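Local coordinates for protein Xcc_ctr_pt (Xanthomonas campestris pv. campestris, PDB 6NJW) that is the C-terminal Toprim-containing part of a Class 2 OLD family nuclease, binds magnesium and probably cleaves DNA by a two-metal mechanism, at residues G58-P70 against R94-G106. Residues are numbered along the deposited sequence; the frame is centred on the assembly and turned at random.
Sequences GTNFTPYVKLLGP and RRRLINVLDVIEG
Val65 meets Val100 and Val103 where two nearly parallel helices of the Toprim fold, 62-68 and 94-104, lie side by side against its parallel sheet, a worked example of helix packing through branched side chains. Their axes pass 9.1 Å apart at 17°. The two methyls of Val65 divide the work: CG2 presses on Val100 CG1 at 3.5 Å, the side chains crossing at about a right angle, while CG1, anti to the backbone N (chi1 173°), reaches Val103 CG1. Val65 also touches Ile79 and Tyr127 of the sheet. Lys66 crosses Val103 at about a right angle, its CG touching both methyls, and Pro70 CD rests on Ile104 CD1.

Near the metal site the character changes. No direct hydrogen bond joins the segments; instead, one water accepts from Phe61 N, donates to Arg96 O and is also hydrogen-bonded to Thr62 OG1. Arg96 bends at chi3 (-39°), its CD at the Phe61 ring edge; Thr59 CG2 lies over one guanidinium face, offset toward its rim. Its far end forms a salt bridge with Asp84, a magnesium-binding residue whose metal is absent here, and a hydrogen bond with Asp82 O, whereas the buried Arg96 NE has no polar partner and lies 3.6 Å from Thr59 CB.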
loop_
_atom_site.group_PDB
_atom_site.type_symbol
_atom_site.label_atom_id
_atom_site.label_comp_id
_atom_site.label_asym_id
_atom_site.label_seq_id
_atom_site.Cartn_x
_atom_site.Cartn_y
_atom_site.Cartn_z
ATOM N N GLY A 58 5.229 3.821 -9.450
ATOM C CA GLY A 58 4.967 5.243 -9.487
ATOM C C GLY A 58 3.550 5.514 -9.017
ATOM O O GLY A 58 3.004 4.766 -8.206
ATOM N N THR A 59 2.963 6.585 -9.547
ATOM C CA THR A 59 1.639 7.008 -9.111
ATOM C C THR A 59 0.635 7.042 -10.251
ATOM O O THR A 59 -0.475 7.548 -10.068
ATOM C CB THR A 59 1.700 8.380 -8.424
ATOM O OG1 THR A 59 2.225 9.351 -9.335
ATOM C CG2 THR A 59 2.596 8.331 -7.181
ATOM N N ASN A 60 0.980 6.511 -11.416
ATOM C CA ASN A 60 0.058 6.509 -12.538
ATOM C C ASN A 60 -0.665 5.170 -12.548
ATOM O O ASN A 60 -0.171 4.195 -13.113
ATOM C CB ASN A 60 0.774 6.759 -13.858
ATOM C CG ASN A 60 -0.198 6.887 -15.004
ATOM O OD1 ASN A 60 -1.407 7.024 -14.789
ATOM N ND2 ASN A 60 0.312 6.836 -16.228
ATOM N N PHE A 61 -1.851 5.136 -11.941
ATOM C CA PHE A 61 -2.669 3.935 -11.904
ATOM C C PHE A 61 -3.561 3.788 -13.129
ATOM O O PHE A 61 -4.119 2.709 -13.348
ATOM C CB PHE A 61 -3.528 3.934 -10.623
ATOM C CG PHE A 61 -2.724 3.696 -9.368
ATOM C CD1 PHE A 61 -2.439 2.409 -8.952
ATOM C CD2 PHE A 61 -2.231 4.758 -8.632
ATOM C CE1 PHE A 61 -1.692 2.180 -7.807
ATOM C CE2 PHE A 61 -1.477 4.551 -7.484
ATOM C CZ PHE A 61 -1.200 3.252 -7.064
ATOM N N THR A 62 -3.686 4.827 -13.950
ATOM C CA THR A 62 -4.690 4.803 -15.013
ATOM C C THR A 62 -4.523 3.655 -16.009
ATOM O O THR A 62 -5.537 3.016 -16.347
ATOM C CB THR A 62 -4.690 6.166 -15.719
ATOM O OG1 THR A 62 -4.819 7.184 -14.725
ATOM C CG2 THR A 62 -5.861 6.265 -16.660
ATOM N N PRO A 63 -3.328 3.346 -16.530
ATOM C CA PRO A 63 -3.232 2.228 -17.487
ATOM C C PRO A 63 -3.662 0.905 -16.895
ATOM O O PRO A 63 -4.228 0.071 -17.611
ATOM C CB PRO A 63 -1.742 2.204 -17.857
ATOM C CG PRO A 63 -1.273 3.596 -17.567
ATOM C CD PRO A 63 -2.030 4.021 -16.357
ATOM N N TYR A 64 -3.419 0.689 -15.600
ATOM C CA TYR A 64 -3.841 -0.559 -14.967
ATOM C C TYR A 64 -5.343 -0.609 -14.739
ATOM O O TYR A 64 -5.958 -1.679 -14.858
ATOM C CB TYR A 64 -3.097 -0.743 -13.649
ATOM C CG TYR A 64 -1.646 -1.008 -13.902
ATOM C CD1 TYR A 64 -0.753 0.044 -14.110
ATOM C CD2 TYR A 64 -1.171 -2.302 -13.993
ATOM C CE1 TYR A 64 0.590 -0.189 -14.364
ATOM C CE2 TYR A 64 0.172 -2.553 -14.252
ATOM C CZ TYR A 64 1.041 -1.493 -14.436
ATOM O OH TYR A 64 2.371 -1.740 -14.684
ATOM N N VAL A 65 -5.957 0.515 -14.361
ATOM C CA VAL A 65 -7.409 0.516 -14.226
ATOM C C VAL A 65 -8.071 0.307 -15.586
ATOM O O VAL A 65 -9.112 -0.363 -15.694
ATOM C CB VAL A 65 -7.882 1.813 -13.535
ATOM C CG1 VAL A 65 -9.399 1.909 -13.540
ATOM C CG2 VAL A 65 -7.358 1.844 -12.118
ATOM N N LYS A 66 -7.478 0.853 -16.656
ATOM C CA LYS A 66 -7.999 0.550 -17.992
ATOM C C LYS A 66 -7.915 -0.943 -18.289
ATOM O O LYS A 66 -8.869 -1.541 -18.798
ATOM C CB LYS A 66 -7.239 1.360 -19.050
ATOM C CG LYS A 66 -7.628 2.847 -19.088
ATOM C CD LYS A 66 -6.725 3.616 -20.073
ATOM C CE LYS A 66 -7.169 5.059 -20.270
ATOM N NZ LYS A 66 -6.284 5.742 -21.274
ATOM N N LEU A 67 -6.795 -1.572 -17.950
ATOM C CA LEU A 67 -6.651 -3.005 -18.217
ATOM C C LEU A 67 -7.671 -3.834 -17.437
ATOM O O LEU A 67 -8.241 -4.797 -17.968
ATOM C CB LEU A 67 -5.234 -3.452 -17.877
ATOM C CG LEU A 67 -4.991 -4.963 -17.914
ATOM C CD1 LEU A 67 -5.155 -5.505 -19.350
ATOM C CD2 LEU A 67 -3.596 -5.281 -17.363
ATOM N N LEU A 68 -7.919 -3.474 -16.175
ATOM C CA LEU A 68 -8.758 -4.281 -15.289
ATOM C C LEU A 68 -10.212 -3.825 -15.236
ATOM O O LEU A 68 -11.057 -4.571 -14.739
ATOM C CB LEU A 68 -8.163 -4.286 -13.865
ATOM C CG LEU A 68 -6.669 -4.617 -13.790
ATOM C CD1 LEU A 68 -6.095 -4.269 -12.415
ATOM C CD2 LEU A 68 -6.410 -6.077 -14.117
ATOM N N GLY A 69 -10.535 -2.651 -15.765
ATOM C CA GLY A 69 -11.879 -2.131 -15.707
ATOM C C GLY A 69 -12.839 -2.779 -16.681
ATOM O O GLY A 69 -12.508 -3.735 -17.388
ATOM N N PRO A 70 -14.069 -2.272 -16.729
ATOM C CA PRO A 70 -15.102 -2.959 -17.518
ATOM C C PRO A 70 -14.870 -2.903 -19.016
ATOM O O PRO A 70 -15.412 -3.747 -19.731
ATOM C CB PRO A 70 -16.397 -2.231 -17.130
ATOM C CG PRO A 70 -15.964 -0.894 -16.603
ATOM C CD PRO A 70 -14.617 -1.144 -15.950
ATOM N N ARG A 94 -5.901 14.068 -5.875
ATOM C CA ARG A 94 -7.180 14.406 -6.487
ATOM C C ARG A 94 -7.175 14.097 -7.979
ATOM O O ARG A 94 -8.092 13.443 -8.493
ATOM C CB ARG A 94 -7.504 15.879 -6.247
ATOM C CG ARG A 94 -8.774 16.315 -6.930
ATOM C CD ARG A 94 -9.156 17.747 -6.605
ATOM N NE ARG A 94 -10.421 18.104 -7.249
ATOM C CZ ARG A 94 -10.516 18.557 -8.496
ATOM N NH1 ARG A 94 -9.419 18.710 -9.232
ATOM N NH2 ARG A 94 -11.705 18.860 -9.013
ATOM N N ARG A 95 -6.159 14.582 -8.694
ATOM C CA ARG A 95 -6.070 14.340 -10.134
ATOM C C ARG A 95 -5.816 12.866 -10.422
ATOM O O ARG A 95 -6.434 12.282 -11.321
ATOM C CB ARG A 95 -4.960 15.208 -10.739
ATOM C CG ARG A 95 -4.788 15.072 -12.258
ATOM C CD ARG A 95 -6.054 15.500 -12.995
ATOM N NE ARG A 95 -6.434 16.845 -12.588
ATOM C CZ ARG A 95 -7.627 17.386 -12.787
ATOM N NH1 ARG A 95 -8.578 16.698 -13.408
ATOM N NH2 ARG A 95 -7.861 18.622 -12.358
ATOM N N ARG A 96 -4.911 12.255 -9.656
ATOM C CA ARG A 96 -4.632 10.831 -9.800
ATOM C C ARG A 96 -5.907 10.003 -9.690
ATOM O O ARG A 96 -6.117 9.072 -10.475
ATOM C CB ARG A 96 -3.602 10.417 -8.748
ATOM C CG ARG A 96 -3.212 8.939 -8.724
ATOM C CD ARG A 96 -2.370 8.648 -7.474
ATOM N NE ARG A 96 -1.449 9.758 -7.220
ATOM C CZ ARG A 96 -1.047 10.156 -6.016
ATOM N NH1 ARG A 96 -1.474 9.533 -4.928
ATOM N NH2 ARG A 96 -0.210 11.182 -5.903
ATOM N N LEU A 97 -6.797 10.357 -8.754
ATOM C CA LEU A 97 -8.023 9.590 -8.567
ATOM C C LEU A 97 -9.108 9.978 -9.563
ATOM O O LEU A 97 -9.909 9.131 -9.956
ATOM C CB LEU A 97 -8.548 9.756 -7.133
ATOM C CG LEU A 97 -7.749 9.034 -6.047
ATOM C CD1 LEU A 97 -8.377 9.237 -4.665
ATOM C CD2 LEU A 97 -7.631 7.553 -6.372
ATOM N N ILE A 98 -9.166 11.238 -9.988
ATOM C CA ILE A 98 -10.080 11.576 -11.080
ATOM C C ILE A 98 -9.696 10.812 -12.344
ATOM O O ILE A 98 -10.562 10.349 -13.099
ATOM C CB ILE A 98 -10.097 13.099 -11.314
ATOM C CG1 ILE A 98 -10.819 13.797 -10.153
ATOM C CG2 ILE A 98 -10.780 13.428 -12.642
ATOM C CD1 ILE A 98 -10.723 15.309 -10.193
ATOM N N ASN A 99 -8.395 10.642 -12.575
ATOM C CA ASN A 99 -7.946 9.924 -13.765
ATOM C C ASN A 99 -8.441 8.482 -13.773
ATOM O O ASN A 99 -8.828 7.963 -14.830
ATOM C CB ASN A 99 -6.424 9.987 -13.864
ATOM C CG ASN A 99 -5.941 11.321 -14.423
ATOM O OD1 ASN A 99 -6.692 12.017 -15.094
ATOM N ND2 ASN A 99 -4.702 11.686 -14.123
ATOM N N VAL A 100 -8.475 7.820 -12.608
ATOM C CA VAL A 100 -9.041 6.467 -12.609
ATOM C C VAL A 100 -10.563 6.477 -12.491
ATOM O O VAL A 100 -11.228 5.580 -13.025
ATOM C CB VAL A 100 -8.402 5.575 -11.524
ATOM C CG1 VAL A 100 -6.933 5.343 -11.840
ATOM C CG2 VAL A 100 -8.555 6.174 -10.137
ATOM N N LEU A 101 -11.159 7.467 -11.816
ATOM C CA LEU A 101 -12.616 7.475 -11.738
ATOM C C LEU A 101 -13.247 7.740 -13.100
ATOM O O LEU A 101 -14.332 7.220 -13.389
ATOM C CB LEU A 101 -13.093 8.500 -10.712
ATOM C CG LEU A 101 -12.900 8.138 -9.231
ATOM C CD1 LEU A 101 -13.075 9.372 -8.354
ATOM C CD2 LEU A 101 -13.847 7.041 -8.792
ATOM N N ASP A 102 -12.575 8.523 -13.953
ATOM C CA ASP A 102 -13.047 8.704 -15.326
ATOM C C ASP A 102 -13.111 7.383 -16.083
ATOM O O ASP A 102 -13.947 7.223 -16.977
ATOM C CB ASP A 102 -12.142 9.676 -16.076
ATOM C CG ASP A 102 -12.334 11.113 -15.642
ATOM O OD1 ASP A 102 -13.350 11.422 -14.986
ATOM O OD2 ASP A 102 -11.448 11.931 -15.957
ATOM N N VAL A 103 -12.239 6.432 -15.747
ATOM C CA VAL A 103 -12.282 5.106 -16.361
ATOM C C VAL A 103 -13.342 4.231 -15.697
ATOM O O VAL A 103 -14.219 3.668 -16.364
ATOM C CB VAL A 103 -10.887 4.449 -16.288
ATOM C CG1 VAL A 103 -10.924 3.031 -16.845
ATOM C CG2 VAL A 103 -9.839 5.305 -17.008
ATOM N N ILE A 104 -13.273 4.079 -14.372
ATOM C CA ILE A 104 -14.152 3.115 -13.717
ATOM C C ILE A 104 -15.582 3.631 -13.595
ATOM O O ILE A 104 -16.509 2.834 -13.404
ATOM C CB ILE A 104 -13.597 2.728 -12.336
ATOM C CG1 ILE A 104 -14.214 1.416 -11.852
ATOM C CG2 ILE A 104 -13.879 3.830 -11.317
ATOM C CD1 ILE A 104 -13.572 0.177 -12.454
ATOM N N GLU A 105 -15.791 4.935 -13.728
ATOM C CA GLU A 105 -17.117 5.545 -13.644
ATOM C C GLU A 105 -17.274 6.503 -14.827
ATOM O O GLU A 105 -17.505 7.702 -14.681
ATOM C CB GLU A 105 -17.299 6.246 -12.287
ATOM C CG GLU A 105 -18.715 6.619 -11.925
ATOM C CD GLU A 105 -18.806 7.326 -10.564
ATOM O OE1 GLU A 105 -18.407 8.511 -10.486
ATOM O OE2 GLU A 105 -19.278 6.696 -9.583
ATOM N N GLY A 106 -17.106 5.958 -16.027
ATOM C CA GLY A 106 -17.155 6.746 -17.244
ATOM C C GLY A 106 -18.532 6.643 -17.873
ATOM O O GLY A 106 -19.174 5.595 -17.811
HETATM O O HOH W 1 -3.735 7.573 -11.793
#